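Local coordinates for mannosylglycerate hydrolase MGH1-like glycoside hydrolase domain-containing protein (Thermus thermophilus HB8, PDB 4WVA) that hydrolyses mannosylglycerate, and probably also glucosylglycerate, releasing glycerate and the free sugar, as a GH63 glycosidase built on an (alpha/alpha)6 barrel, at residues Y28-L33 / I72-Q77; V22-L27 / E406-S411; R14-A19 / W48-Q53. All coordinates share one frame; numbering follows the deposited sequence.

Contact 1 of 3, residues Y28-L33 / I72-Q77; sequences YPYQWL and IVFHEQ
Strands 31-32 and 72-74 pair antiparallel at one side of a small three-stranded sheet, which lies by the substrate pocket of the (alpha/alpha)6 barrel. Gln31 and Val73 form its hydrogen-bonded pair: Val73 N gives a nearly straight bond to Gln31 O (2.9 Å), and Gln31 N returns a longer one to Val73 O (3.3 Å), each donor lying in the plane of the carbonyl it meets. Next to them, Trp32 and Ile72 make the non-hydrogen-bonded pair. Here CG1 of Ile72 sits over one face of the indole in a CH-pi contact, 3.7 Å from the centroid of the five-membered ring, while CD1 runs on to Trp32 CZ2 (3.3 Å). The other face of the indole carries Tyr28 CD1, so the ring is held between an aliphatic branch and a carbon of the Tyr28 ring. The edge of Phe74 points at the face of Tyr30 in a T-shaped stack, planes at 88°, with Pro29 CG on the opposite face. Tyr30 and Phe74 both hold CG anti to the carbonyl carbon, beside the backbone N (chi1 -59° and -65°). Trp32 and Tyr28 probably bind substrate, as in a near-identical enzyme, and Tyr28 OH hydrogen-bonds Glu393, the likely proton acceptor. An inverse gamma turn centred on Phe74 swings the chain round, and His75 O comes into the plane of the Tyr30 ring at its edge, 3.5 Å from CD1.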
loop_
_atom_site.group_PDB
_atom_site.type_symbol
_atom_site.label_atom_id
_atom_site.label_comp_id
_atom_site.label_asym_id
_atom_site.label_seq_id
_atom_site.Cartn_x
_atom_site.Cartn_y
_atom_site.Cartn_z
ATOM N N TYR A 28 -10.554 -23.554 -31.968
ATOM C CA TYR A 28 -10.823 -22.165 -31.654
ATOM C C TYR A 28 -10.601 -21.292 -32.884
ATOM O O TYR A 28 -9.624 -20.549 -32.971
ATOM C CB TYR A 28 -9.896 -21.721 -30.528
ATOM C CG TYR A 28 -10.013 -22.471 -29.225
ATOM C CD1 TYR A 28 -11.217 -22.568 -28.544
ATOM C CD2 TYR A 28 -8.887 -23.046 -28.641
ATOM C CE1 TYR A 28 -11.312 -23.222 -27.335
ATOM C CE2 TYR A 28 -8.966 -23.703 -27.434
ATOM C CZ TYR A 28 -10.183 -23.817 -26.790
ATOM O OH TYR A 28 -10.252 -24.419 -25.565
ATOM N N PRO A 29 -11.531 -21.357 -33.853
ATOM C CA PRO A 29 -11.290 -20.818 -35.200
ATOM C C PRO A 29 -11.688 -19.345 -35.363
ATOM O O PRO A 29 -12.160 -18.915 -36.431
ATOM C CB PRO A 29 -12.150 -21.751 -36.062
ATOM C CG PRO A 29 -13.341 -21.987 -35.192
ATOM C CD PRO A 29 -12.797 -22.108 -33.782
ATOM N N TYR A 30 -11.476 -18.550 -34.310
ATOM C CA TYR A 30 -11.875 -17.162 -34.293
ATOM C C TYR A 30 -10.836 -16.424 -33.464
ATOM O O TYR A 30 -9.791 -17.012 -33.098
ATOM C CB TYR A 30 -13.268 -16.972 -33.648
ATOM C CG TYR A 30 -14.404 -17.720 -34.301
ATOM C CD1 TYR A 30 -14.847 -17.350 -35.566
ATOM C CD2 TYR A 30 -15.058 -18.762 -33.645
ATOM C CE1 TYR A 30 -15.905 -18.016 -36.171
ATOM C CE2 TYR A 30 -16.122 -19.431 -34.255
ATOM C CZ TYR A 30 -16.523 -19.044 -35.522
ATOM O OH TYR A 30 -17.588 -19.685 -36.162
ATOM N N GLN A 31 -11.082 -15.147 -33.201
ATOM C CA GLN A 31 -10.210 -14.358 -32.318
ATOM C C GLN A 31 -10.759 -14.294 -30.887
ATOM O O GLN A 31 -11.906 -13.903 -30.668
ATOM C CB GLN A 31 -10.019 -12.946 -32.864
ATOM C CG GLN A 31 -9.145 -12.047 -31.989
ATOM C CD GLN A 31 -8.670 -10.755 -32.631
ATOM O OE1 GLN A 31 -7.554 -10.270 -32.337
ATOM N NE2 GLN A 31 -9.501 -10.153 -33.458
ATOM N N TRP A 32 -9.915 -14.666 -29.922
ATOM C CA TRP A 32 -10.267 -14.589 -28.499
ATOM C C TRP A 32 -9.504 -13.435 -27.826
ATOM O O TRP A 32 -8.375 -13.136 -28.185
ATOM C CB TRP A 32 -9.895 -15.894 -27.791
ATOM C CG TRP A 32 -11.011 -16.868 -27.623
ATOM C CD1 TRP A 32 -11.706 -17.105 -26.478
ATOM C CD2 TRP A 32 -11.570 -17.747 -28.608
ATOM N NE1 TRP A 32 -12.634 -18.078 -26.667
ATOM C CE2 TRP A 32 -12.580 -18.494 -27.968
ATOM C CE3 TRP A 32 -11.323 -17.970 -29.964
ATOM C CZ2 TRP A 32 -13.345 -19.434 -28.634
ATOM C CZ3 TRP A 32 -12.087 -18.927 -30.627
ATOM C CH2 TRP A 32 -13.081 -19.630 -29.968
ATOM N N LEU A 33 -10.146 -12.807 -26.850
ATOM C CA LEU A 33 -9.650 -11.601 -26.190
ATOM C C LEU A 33 -8.353 -11.842 -25.421
ATOM O O LEU A 33 -7.310 -11.260 -25.782
ATOM C CB LEU A 33 -10.739 -11.049 -25.265
ATOM C CG LEU A 33 -10.594 -9.652 -24.656
ATOM C CD1 LEU A 33 -11.911 -9.296 -23.966
ATOM C CD2 LEU A 33 -9.415 -9.537 -23.696
ATOM N N ILE A 72 -15.012 -13.211 -27.786
ATOM C CA ILE A 72 -14.790 -13.756 -29.127
ATOM C C ILE A 72 -15.260 -12.776 -30.193
ATOM O O ILE A 72 -16.350 -12.214 -30.070
ATOM C CB ILE A 72 -15.500 -15.122 -29.361
ATOM C CG1 ILE A 72 -15.139 -16.152 -28.291
ATOM C CG2 ILE A 72 -15.100 -15.690 -30.728
ATOM C CD1 ILE A 72 -15.989 -17.415 -28.341
ATOM N N VAL A 73 -14.418 -12.574 -31.211
ATOM C CA VAL A 73 -14.787 -11.911 -32.448
ATOM C C VAL A 73 -14.906 -13.004 -33.514
ATOM O O VAL A 73 -13.914 -13.679 -33.853
ATOM C CB VAL A 73 -13.756 -10.860 -32.901
ATOM C CG1 VAL A 73 -14.250 -10.116 -34.125
ATOM C CG2 VAL A 73 -13.476 -9.867 -31.786
ATOM N N PHE A 74 -16.119 -13.175 -34.031
ATOM C CA PHE A 74 -16.419 -14.277 -34.962
ATOM C C PHE A 74 -16.068 -13.911 -36.419
ATOM O O PHE A 74 -16.937 -13.902 -37.321
ATOM C CB PHE A 74 -17.892 -14.707 -34.841
ATOM C CG PHE A 74 -18.259 -15.311 -33.505
ATOM C CD1 PHE A 74 -17.695 -16.507 -33.094
ATOM C CD2 PHE A 74 -19.189 -14.702 -32.655
ATOM C CE1 PHE A 74 -18.043 -17.091 -31.883
ATOM C CE2 PHE A 74 -19.532 -15.280 -31.441
ATOM C CZ PHE A 74 -18.961 -16.478 -31.052
ATOM N N HIS A 75 -14.795 -13.625 -36.661
ATOM C CA HIS A 75 -14.321 -13.376 -38.018
ATOM C C HIS A 75 -14.711 -14.516 -38.963
ATOM O O HIS A 75 -14.580 -15.684 -38.613
ATOM C CB HIS A 75 -12.802 -13.250 -38.073
ATOM C CG HIS A 75 -12.237 -12.174 -37.200
ATOM N ND1 HIS A 75 -12.316 -10.833 -37.510
ATOM C CD2 HIS A 75 -11.578 -12.252 -36.016
ATOM C CE1 HIS A 75 -11.707 -10.132 -36.568
ATOM N NE2 HIS A 75 -11.246 -10.971 -35.657
ATOM N N GLU A 76 -15.176 -14.142 -40.155
ATOM C CA GLU A 76 -15.449 -15.105 -41.229
ATOM C C GLU A 76 -14.126 -15.629 -41.789
ATOM O O GLU A 76 -13.138 -14.887 -41.851
ATOM C CB GLU A 76 -16.267 -14.454 -42.356
ATOM C CG GLU A 76 -17.601 -13.863 -41.897
ATOM C CD GLU A 76 -18.663 -13.775 -42.996
ATOM O OE1 GLU A 76 -18.464 -14.348 -44.095
ATOM O OE2 GLU A 76 -19.720 -13.144 -42.750
ATOM N N GLN A 77 -14.112 -16.903 -42.177
ATOM C CA GLN A 77 -12.929 -17.555 -42.755
ATOM C C GLN A 77 -12.497 -16.841 -44.024
ATOM O O GLN A 77 -13.328 -16.486 -44.855
ATOM C CB GLN A 77 -13.233 -19.037 -43.071
ATOM C CG GLN A 77 -12.045 -19.884 -43.542
ATOM C CD GLN A 77 -10.962 -20.093 -42.481
ATOM O OE1 GLN A 77 -10.161 -19.194 -42.200
ATOM N NE2 GLN A 77 -10.916 -21.296 -41.906
#

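Contact 2 of 3, residues V22-L27 / E406-S411; sequences VPAHGL and EGFSWS
Val22 opens the contact with its carbonyl: Ser409 OG, turned beside its own backbone N (chi1 -65°), donates a short bond of 2.6 Å to Val22 O, in the carbonyl plane. Pro23 O takes the next donor, the backbone N of Ser409, in a nearly straight bond of 2.9 Å at 168°. Two successive carbonyls are thus gripped by one serine in the first turn of helix 409-418, directly after its N-cap residue, Phe408. The same Pro23 O lies 3.3 Å from Phe408 CD1, and Pro23 CB packs against CE1 of that ring. Ala24 brings CB to the ring edge, near the ring plane, and within 3.7 Å of Glu406 O. An alanine at Phe408 would remove the ring, and would probably loosen the packing on Pro23 and Ala24 and beside Glu393, the likely proton acceptor. At His25 the link becomes water-mediated: one water accepts from His25 N (2.8 Å) and lies 2.9 Å from Glu406 O, while a second lies within hydrogen-bonding distance of both His25 O and Glu406 O. The joined loop and helix start rest on helix 33-43, where Asp35, probably a substrate-binding residue, meets Pro23, Phe408 and Trp410, and Ile39 meets Ser409; Trp410 reaches on to Asn357 of helix 356-368.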
loop_
_atom_site.group_PDB
_atom_site.type_symbol
_atom_site.label_atom_id
_atom_site.label_comp_id
_atom_site.label_asym_id
_atom_site.label_seq_id
_atom_site.Cartn_x
_atom_site.Cartn_y
_atom_site.Cartn_z
ATOM N N VAL A 22 -5.632 -17.375 -34.524
ATOM C CA VAL A 22 -6.520 -18.303 -33.832
ATOM C C VAL A 22 -5.803 -18.968 -32.667
ATOM O O VAL A 22 -4.625 -19.277 -32.769
ATOM C CB VAL A 22 -7.114 -19.388 -34.745
ATOM C CG1 VAL A 22 -7.911 -18.744 -35.855
ATOM C CG2 VAL A 22 -6.057 -20.352 -35.280
ATOM N N PRO A 23 -6.510 -19.181 -31.544
ATOM C CA PRO A 23 -5.834 -19.894 -30.459
ATOM C C PRO A 23 -5.392 -21.307 -30.813
ATOM O O PRO A 23 -4.367 -21.780 -30.317
ATOM C CB PRO A 23 -6.872 -19.894 -29.333
ATOM C CG PRO A 23 -7.666 -18.658 -29.584
ATOM C CD PRO A 23 -7.750 -18.535 -31.078
ATOM N N ALA A 24 -6.169 -21.983 -31.662
ATOM C CA ALA A 24 -5.781 -23.306 -32.158
ATOM C C ALA A 24 -6.627 -23.606 -33.380
ATOM O O ALA A 24 -7.801 -23.298 -33.376
ATOM C CB ALA A 24 -5.998 -24.370 -31.108
ATOM N N HIS A 25 -6.005 -24.169 -34.416
ATOM C CA HIS A 25 -6.712 -24.584 -35.632
ATOM C C HIS A 25 -7.915 -25.462 -35.299
ATOM O O HIS A 25 -7.805 -26.392 -34.512
ATOM C CB HIS A 25 -5.773 -25.378 -36.553
ATOM C CG HIS A 25 -6.432 -25.815 -37.824
ATOM N ND1 HIS A 25 -6.948 -27.078 -37.990
ATOM C CD2 HIS A 25 -6.739 -25.129 -38.952
ATOM C CE1 HIS A 25 -7.508 -27.171 -39.184
ATOM N NE2 HIS A 25 -7.391 -26.004 -39.792
ATOM N N GLY A 26 -9.057 -25.161 -35.901
ATOM C CA GLY A 26 -10.246 -26.003 -35.772
ATOM C C GLY A 26 -10.999 -25.777 -34.477
ATOM O O GLY A 26 -12.179 -25.389 -34.489
ATOM N N LEU A 27 -10.317 -26.025 -33.358
ATOM C CA LEU A 27 -10.907 -25.949 -32.016
ATOM C C LEU A 27 -11.393 -24.538 -31.658
ATOM O O LEU A 27 -12.497 -24.347 -31.099
ATOM C CB LEU A 27 -9.863 -26.440 -30.984
ATOM C CG LEU A 27 -10.217 -26.344 -29.495
ATOM C CD1 LEU A 27 -11.485 -27.110 -29.128
ATOM C CD2 LEU A 27 -9.056 -26.849 -28.644
ATOM N N GLU A 406 -4.117 -28.730 -29.800
ATOM C CA GLU A 406 -2.820 -28.934 -30.424
ATOM C C GLU A 406 -2.419 -27.654 -31.117
ATOM O O GLU A 406 -3.275 -26.897 -31.555
ATOM C CB GLU A 406 -2.921 -30.075 -31.434
ATOM C CG GLU A 406 -3.558 -31.264 -30.764
ATOM C CD GLU A 406 -3.180 -32.565 -31.360
ATOM O OE1 GLU A 406 -3.873 -32.961 -32.319
ATOM O OE2 GLU A 406 -2.252 -33.208 -30.802
ATOM N N GLY A 407 -1.115 -27.412 -31.194
ATOM C CA GLY A 407 -0.558 -26.202 -31.785
ATOM C C GLY A 407 -1.184 -24.960 -31.177
ATOM O O GLY A 407 -1.794 -24.128 -31.891
ATOM N N PHE A 408 -1.099 -24.867 -29.846
ATOM C CA PHE A 408 -1.836 -23.844 -29.124
ATOM C C PHE A 408 -1.035 -22.546 -29.033
ATOM O O PHE A 408 0.097 -22.526 -28.534
ATOM C CB PHE A 408 -2.225 -24.351 -27.737
ATOM C CG PHE A 408 -3.174 -23.445 -27.028
ATOM C CD1 PHE A 408 -4.509 -23.314 -27.440
ATOM C CD2 PHE A 408 -2.731 -22.659 -25.998
ATOM C CE1 PHE A 408 -5.378 -22.467 -26.779
ATOM C CE2 PHE A 408 -3.596 -21.812 -25.340
ATOM C CZ PHE A 408 -4.921 -21.712 -25.716
ATOM N N SER A 409 -1.651 -21.468 -29.500
ATOM C CA SER A 409 -0.949 -20.215 -29.780
ATOM C C SER A 409 -0.289 -19.569 -28.563
ATOM O O SER A 409 0.875 -19.217 -28.641
ATOM C CB SER A 409 -1.868 -19.225 -30.486
ATOM O OG SER A 409 -2.224 -19.745 -31.758
ATOM N N TRP A 410 -0.983 -19.399 -27.438
ATOM C CA TRP A 410 -0.312 -18.646 -26.373
ATOM C C TRP A 410 0.853 -19.416 -25.741
ATOM O O TRP A 410 1.763 -18.814 -25.151
ATOM C CB TRP A 410 -1.245 -18.058 -25.317
ATOM C CG TRP A 410 -1.820 -18.910 -24.242
ATOM C CD1 TRP A 410 -1.242 -19.946 -23.543
ATOM C CD2 TRP A 410 -3.107 -18.705 -23.651
ATOM N NE1 TRP A 410 -2.108 -20.399 -22.591
ATOM C CE2 TRP A 410 -3.264 -19.649 -22.637
ATOM C CE3 TRP A 410 -4.148 -17.814 -23.916
ATOM C CZ2 TRP A 410 -4.429 -19.744 -21.885
ATOM C CZ3 TRP A 410 -5.293 -17.891 -23.171
ATOM C CH2 TRP A 410 -5.440 -18.860 -22.170
ATOM N N SER A 411 0.843 -20.728 -25.899
ATOM C CA SER A 411 1.969 -21.549 -25.434
ATOM C C SER A 411 3.196 -21.233 -26.284
ATOM O O SER A 411 4.256 -20.923 -25.750
ATOM C CB SER A 411 1.607 -23.038 -25.478
ATOM O OG SER A 411 0.550 -23.319 -24.567
HETATM O O HOH W 1 -3.510 -25.316 -33.972
HETATM O O HOH W 2 -5.585 -27.570 -33.574
#

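Contact 3 of 3, residues R14-A19 / W48-Q53; sequences RNSRGA and WERAWQ
The guanidinium of Arg50 meets the chain after helix 4-15 in two ways, edge-on at Ser16 and face-on at Gly18. At the edge, NH2 donates to Ser16 OG, 2.9 Å away and close to the guanidinium plane, in a nearly straight bond of 170°. Over one face stands the carbonyl of Gly18, whose O is 3.1 Å from Arg50 NE but too poorly placed for a hydrogen bond; the contact there would be mainly electrostatic, a partial negative charge against a cationic plane. Arg50 gets to this position with CG anti to its backbone N (chi1 -179°) and a bend at chi2 of 62°, which carries the group away from helix 48-62 toward the loop. Ser16 also has its OG anti to the backbone N, and this lets the oxygen accept from Gly18 N (3.1 Å), closing an ST turn. A water lies 2.8 Å from Ser16 OG and accepts from Arg50 NE at 3.0 Å. Ser16 OG is therefore engaged by Arg50, by the turn and by the water at once. These residues join the loop after the first helix of the chain to the start of helix 48-62, at the surface of the (alpha/alpha)6 barrel. Arg50 has further partners, a salt bridge to Glu54 and a cation-pi contact with Trp43 of helix 33-43. On the loop side Arg17 folds back, its NH1 donating to Arg14 O in the guanidinium plane and to Ser16 O, which it meets from above the carbonyl plane.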
loop_
_atom_site.group_PDB
_atom_site.type_symbol
_atom_site.label_atom_id
_atom_site.label_comp_id
_atom_site.label_asym_id
_atom_site.label_seq_id
_atom_site.Cartn_x
_atom_site.Cartn_y
_atom_site.Cartn_z
ATOM N N ARG A 14 1.352 -20.503 -38.652
ATOM C CA ARG A 14 0.275 -21.418 -39.070
ATOM C C ARG A 14 -1.087 -20.956 -38.581
ATOM O O ARG A 14 -2.089 -21.056 -39.320
ATOM C CB ARG A 14 0.519 -22.864 -38.589
ATOM C CG ARG A 14 1.594 -23.607 -39.376
ATOM C CD ARG A 14 1.616 -25.107 -39.046
ATOM N NE ARG A 14 1.622 -25.384 -37.598
ATOM C CZ ARG A 14 0.718 -26.106 -36.921
ATOM N NH1 ARG A 14 -0.332 -26.669 -37.526
ATOM N NH2 ARG A 14 0.858 -26.268 -35.603
ATOM N N ASN A 15 -1.135 -20.428 -37.349
ATOM C CA ASN A 15 -2.409 -19.994 -36.771
ATOM C C ASN A 15 -2.775 -18.551 -37.130
ATOM O O ASN A 15 -3.861 -18.076 -36.795
ATOM C CB ASN A 15 -2.386 -20.154 -35.241
ATOM C CG ASN A 15 -2.309 -21.601 -34.786
ATOM O OD1 ASN A 15 -2.034 -21.868 -33.597
ATOM N ND2 ASN A 15 -2.565 -22.529 -35.675
ATOM N N SER A 16 -1.885 -17.842 -37.803
ATOM C CA SER A 16 -2.178 -16.465 -38.215
ATOM C C SER A 16 -3.223 -16.454 -39.300
ATOM O O SER A 16 -3.193 -17.294 -40.204
ATOM C CB SER A 16 -0.926 -15.770 -38.732
ATOM O OG SER A 16 -1.221 -14.435 -39.093
ATOM N N ARG A 17 -4.149 -15.499 -39.204
ATOM C CA ARG A 17 -5.091 -15.211 -40.290
ATOM C C ARG A 17 -4.844 -13.796 -40.830
ATOM O O ARG A 17 -5.752 -13.152 -41.347
ATOM C CB ARG A 17 -6.525 -15.391 -39.794
ATOM C CG ARG A 17 -6.844 -16.774 -39.217
ATOM C CD ARG A 17 -6.800 -17.880 -40.266
ATOM N NE ARG A 17 -6.950 -19.226 -39.689
ATOM C CZ ARG A 17 -5.955 -20.077 -39.417
ATOM N NH1 ARG A 17 -4.683 -19.784 -39.689
ATOM N NH2 ARG A 17 -6.243 -21.267 -38.901
ATOM N N GLY A 18 -3.606 -13.338 -40.741
ATOM C CA GLY A 18 -3.229 -11.995 -41.162
ATOM C C GLY A 18 -3.217 -11.023 -40.002
ATOM O O GLY A 18 -2.161 -10.660 -39.492
ATOM N N ALA A 19 -4.403 -10.574 -39.624
ATOM C CA ALA A 19 -4.562 -9.537 -38.621
ATOM C C ALA A 19 -4.795 -10.087 -37.221
ATOM O O ALA A 19 -4.739 -9.335 -36.252
ATOM C CB ALA A 19 -5.732 -8.649 -39.006
ATOM N N TRP A 48 7.275 -6.480 -34.886
ATOM C CA TRP A 48 6.561 -5.558 -33.973
ATOM C C TRP A 48 5.244 -5.068 -34.546
ATOM O O TRP A 48 4.248 -4.988 -33.820
ATOM C CB TRP A 48 7.437 -4.368 -33.573
ATOM C CG TRP A 48 8.467 -4.758 -32.606
ATOM C CD1 TRP A 48 9.713 -5.230 -32.896
ATOM C CD2 TRP A 48 8.359 -4.763 -31.174
ATOM N NE1 TRP A 48 10.392 -5.515 -31.743
ATOM C CE2 TRP A 48 9.575 -5.264 -30.672
ATOM C CE3 TRP A 48 7.349 -4.411 -30.269
ATOM C CZ2 TRP A 48 9.827 -5.396 -29.309
ATOM C CZ3 TRP A 48 7.595 -4.540 -28.920
ATOM C CH2 TRP A 48 8.826 -5.046 -28.449
ATOM N N GLU A 49 5.210 -4.762 -35.843
ATOM C CA GLU A 49 3.954 -4.334 -36.449
ATOM C C GLU A 49 2.880 -5.404 -36.284
ATOM O O GLU A 49 1.729 -5.084 -36.008
ATOM C CB GLU A 49 4.092 -3.990 -37.940
ATOM C CG GLU A 49 2.779 -3.452 -38.550
ATOM C CD GLU A 49 2.287 -2.153 -37.896
ATOM O OE1 GLU A 49 1.279 -2.150 -37.125
ATOM O OE2 GLU A 49 2.918 -1.111 -38.157
ATOM N N ARG A 50 3.269 -6.661 -36.465
ATOM C CA ARG A 50 2.353 -7.782 -36.351
ATOM C C ARG A 50 1.784 -7.912 -34.939
ATOM O O ARG A 50 0.613 -8.245 -34.782
ATOM C CB ARG A 50 3.054 -9.076 -36.777
ATOM C CG ARG A 50 2.177 -10.312 -36.730
ATOM C CD ARG A 50 1.004 -10.220 -37.673
ATOM N NE ARG A 50 0.169 -11.417 -37.610
ATOM C CZ ARG A 50 -0.745 -11.664 -36.668
ATOM N NH1 ARG A 50 -0.954 -10.792 -35.671
ATOM N NH2 ARG A 50 -1.471 -12.775 -36.733
ATOM N N ALA A 51 2.604 -7.618 -33.923
ATOM C CA ALA A 51 2.161 -7.626 -32.528
ATOM C C ALA A 51 1.084 -6.566 -32.305
ATOM O O ALA A 51 0.056 -6.834 -31.716
ATOM C CB ALA A 51 3.338 -7.423 -31.599
ATOM N N TRP A 52 1.312 -5.361 -32.807
ATOM C CA TRP A 52 0.304 -4.312 -32.694
ATOM C C TRP A 52 -0.971 -4.701 -33.437
ATOM O O TRP A 52 -2.082 -4.492 -32.959
ATOM C CB TRP A 52 0.805 -3.007 -33.278
ATOM C CG TRP A 52 1.777 -2.252 -32.459
ATOM C CD1 TRP A 52 3.078 -2.031 -32.736
ATOM C CD2 TRP A 52 1.507 -1.573 -31.225
ATOM N NE1 TRP A 52 3.654 -1.263 -31.759
ATOM C CE2 TRP A 52 2.701 -0.958 -30.820
ATOM C CE3 TRP A 52 0.365 -1.413 -30.435
ATOM C CZ2 TRP A 52 2.790 -0.205 -29.647
ATOM C CZ3 TRP A 52 0.462 -0.668 -29.263
ATOM C CH2 TRP A 52 1.645 -0.065 -28.895
ATOM N N GLN A 53 -0.803 -5.270 -34.627
ATOM C CA GLN A 53 -1.957 -5.563 -35.469
ATOM C C GLN A 53 -2.940 -6.502 -34.783
ATOM O O GLN A 53 -4.157 -6.340 -34.916
ATOM C CB GLN A 53 -1.510 -6.121 -36.825
ATOM C CG GLN A 53 -0.925 -5.069 -37.760
ATOM C CD GLN A 53 -1.933 -3.993 -38.145
ATOM O OE1 GLN A 53 -3.149 -4.260 -38.248
ATOM N NE2 GLN A 53 -1.445 -2.766 -38.344
HETATM O O HOH W 3 1.390 -13.391 -39.548
#

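From the N terminus, helix 4-15 runs into the first segment of contact 3, whose partner in helix 48-62 comes 29 residues later. The chain next enters 22-27, the first half of contact 2, which waits until helix 409-418 near the C terminus for its closure. Straight after it, 28-33 starts contact 1, completed by strand 72-74 after helices 33-43 and 48-62. Contact 1 thus falls wholly within the long loop of contact 2, whereas contact 3 crosses both. The three adjoin: Val22 N probably bonds Asn15 O, and Pro23 packs on Trp32. Together they tie the N-terminal loop to the sheet, helix 48-62 and the last helix.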